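Local coordinates for protein AAC3-I (Uncultured bacterium, PDB 5HMN) that probably transfers an acetyl group from acetyl-coenzyme A to aminoglycoside antibiotics, a reaction that would confer antibiotic resistance, at residues L69-L74 / S82-Y87. Sequence-based numbering, arbitrary orientation.
Sequences LAAYEL and SEIYIY
Y72 and Y85 face each other as an antiparallel hydrogen-bonded pair: Y85 N reaches Y72 O at 2.7 Å, nearly straight at 172°, and Y72 N returns a bond to Y85 O. L74 and E83 repeat this reciprocal pair of hydrogen bonds, while A71–I86 and E73–I84 form non-hydrogen-bonded pairs. On the face of A71 and E73, the E73 side chain has CG anti to the backbone N (chi1 -180°) and is extended beyond CG; its OE2 lies 3.2 Å from S82 OG. The serine hydroxyl donates to the anti lone pair, while OE1 makes a salt bridge with R115, so both carboxylate oxygens are held. Farther along, A71 CB packs on I84 CG2 at 3.7 Å, and L69 crosses I86 at about a right angle, CD1 to CD1. Helix 100-115 covers this apolar side through L108. On the other face, Y72 and Y87 run side by side, and Y87 CB meets the edge of the Y72 ring in its plane, 3.9 Å from CE1. Their hydroxyls bond to the second subunit, Y72 OH to its K75 O and Y87 OH to its E83 OE1. This is the central beta hairpin of the GNAT fold, one face toward helix and coenzyme A, the other contributing to the dimer interface.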
loop_
_atom_site.group_PDB
_atom_site.type_symbol
_atom_site.label_atom_id
_atom_site.label_comp_id
_atom_site.label_asym_id
_atom_site.label_seq_id
_atom_site.Cartn_x
_atom_site.Cartn_y
_atom_site.Cartn_z
ATOM N N LEU C 69 -4.657 -7.975 12.496
ATOM C CA LEU C 69 -4.697 -7.167 11.290
ATOM C C LEU C 69 -3.476 -6.255 11.230
ATOM O O LEU C 69 -3.099 -5.644 12.234
ATOM C CB LEU C 69 -5.995 -6.344 11.259
ATOM C CG LEU C 69 -6.244 -5.312 10.164
ATOM C CD1 LEU C 69 -7.736 -5.242 9.869
ATOM C CD2 LEU C 69 -5.721 -3.939 10.575
ATOM N N ALA C 70 -2.854 -6.182 10.056
ATOM C CA ALA C 70 -1.769 -5.237 9.806
ATOM C C ALA C 70 -2.156 -4.306 8.661
ATOM O O ALA C 70 -2.584 -4.766 7.600
ATOM C CB ALA C 70 -0.479 -5.971 9.484
ATOM N N ALA C 71 -2.009 -3.001 8.873
ATOM C CA ALA C 71 -2.437 -2.028 7.873
ATOM C C ALA C 71 -1.489 -0.834 7.789
ATOM O O ALA C 71 -0.752 -0.543 8.732
ATOM C CB ALA C 71 -3.850 -1.554 8.173
ATOM N N TYR C 72 -1.530 -0.146 6.656
ATOM C CA TYR C 72 -0.688 1.026 6.423
ATOM C C TYR C 72 -1.553 2.220 6.056
ATOM O O TYR C 72 -2.396 2.131 5.163
ATOM C CB TYR C 72 0.327 0.752 5.310
ATOM C CG TYR C 72 1.332 -0.343 5.616
ATOM C CD1 TYR C 72 1.042 -1.672 5.352
ATOM C CD2 TYR C 72 2.580 -0.038 6.151
ATOM C CE1 TYR C 72 1.961 -2.677 5.630
ATOM C CE2 TYR C 72 3.503 -1.031 6.428
ATOM C CZ TYR C 72 3.187 -2.348 6.166
ATOM O OH TYR C 72 4.104 -3.339 6.438
ATOM N N GLU C 73 -1.360 3.338 6.750
ATOM C CA GLU C 73 -2.045 4.566 6.373
ATOM C C GLU C 73 -1.284 5.283 5.266
ATOM O O GLU C 73 -0.104 5.604 5.416
ATOM C CB GLU C 73 -2.215 5.494 7.572
ATOM C CG GLU C 73 -2.934 6.790 7.223
ATOM C CD GLU C 73 -2.953 7.783 8.370
ATOM O OE1 GLU C 73 -2.338 7.500 9.420
ATOM O OE2 GLU C 73 -3.584 8.848 8.218
ATOM N N LEU C 74 -1.964 5.534 4.154
ATOM C CA LEU C 74 -1.336 6.188 3.012
ATOM C C LEU C 74 -1.803 7.632 2.889
ATOM O O LEU C 74 -2.903 7.896 2.401
ATOM C CB LEU C 74 -1.644 5.420 1.722
ATOM C CG LEU C 74 -0.690 4.307 1.272
ATOM C CD1 LEU C 74 -0.343 3.354 2.393
ATOM C CD2 LEU C 74 -1.284 3.548 0.093
ATOM N N SER C 82 -6.271 10.750 3.381
ATOM C CA SER C 82 -5.511 9.526 3.570
ATOM C C SER C 82 -6.398 8.297 3.428
ATOM O O SER C 82 -7.607 8.354 3.660
ATOM C CB SER C 82 -4.820 9.529 4.938
ATOM O OG SER C 82 -5.761 9.497 5.996
ATOM N N GLU C 83 -5.789 7.189 3.026
ATOM C CA GLU C 83 -6.474 5.907 2.961
ATOM C C GLU C 83 -5.693 4.860 3.736
ATOM O O GLU C 83 -4.466 4.934 3.828
ATOM C CB GLU C 83 -6.642 5.443 1.516
ATOM C CG GLU C 83 -6.723 6.554 0.499
ATOM C CD GLU C 83 -6.601 6.030 -0.918
ATOM O OE1 GLU C 83 -6.117 4.893 -1.094
ATOM O OE2 GLU C 83 -6.988 6.758 -1.856
ATOM N N ILE C 84 -6.406 3.880 4.276
ATOM C CA ILE C 84 -5.766 2.809 5.031
ATOM C C ILE C 84 -5.766 1.528 4.205
ATOM O O ILE C 84 -6.812 1.053 3.759
ATOM C CB ILE C 84 -6.459 2.569 6.383
ATOM C CG1 ILE C 84 -6.427 3.841 7.231
ATOM C CG2 ILE C 84 -5.798 1.419 7.132
ATOM C CD1 ILE C 84 -7.106 3.689 8.570
ATOM N N TYR C 85 -4.575 0.991 3.982
ATOM C CA TYR C 85 -4.424 -0.247 3.234
ATOM C C TYR C 85 -4.261 -1.438 4.176
ATOM O O TYR C 85 -3.256 -1.557 4.871
ATOM C CB TYR C 85 -3.226 -0.139 2.287
ATOM C CG TYR C 85 -2.909 -1.400 1.517
ATOM C CD1 TYR C 85 -3.908 -2.121 0.879
ATOM C CD2 TYR C 85 -1.604 -1.852 1.404
ATOM C CE1 TYR C 85 -3.617 -3.268 0.165
ATOM C CE2 TYR C 85 -1.303 -2.996 0.693
ATOM C CZ TYR C 85 -2.314 -3.702 0.075
ATOM O OH TYR C 85 -2.020 -4.845 -0.639
ATOM N N ILE C 86 -5.258 -2.313 4.201
ATOM C CA ILE C 86 -5.133 -3.574 4.920
ATOM C C ILE C 86 -4.181 -4.500 4.170
ATOM O O ILE C 86 -4.468 -4.931 3.050
ATOM C CB ILE C 86 -6.494 -4.270 5.094
ATOM C CG1 ILE C 86 -7.446 -3.380 5.896
ATOM C CG2 ILE C 86 -6.316 -5.612 5.779
ATOM C CD1 ILE C 86 -8.807 -4.013 6.166
ATOM N N TYR C 87 -3.037 -4.793 4.778
ATOM C CA TYR C 87 -2.088 -5.691 4.147
ATOM C C TYR C 87 -2.419 -7.145 4.459
ATOM O O TYR C 87 -2.626 -7.934 3.545
ATOM C CB TYR C 87 -0.653 -5.380 4.576
ATOM C CG TYR C 87 0.369 -6.060 3.688
ATOM C CD1 TYR C 87 0.902 -5.409 2.581
ATOM C CD2 TYR C 87 0.774 -7.368 3.935
ATOM C CE1 TYR C 87 1.826 -6.039 1.758
ATOM C CE2 TYR C 87 1.692 -8.001 3.123
ATOM C CZ TYR C 87 2.216 -7.337 2.037
ATOM O OH TYR C 87 3.130 -7.979 1.227
#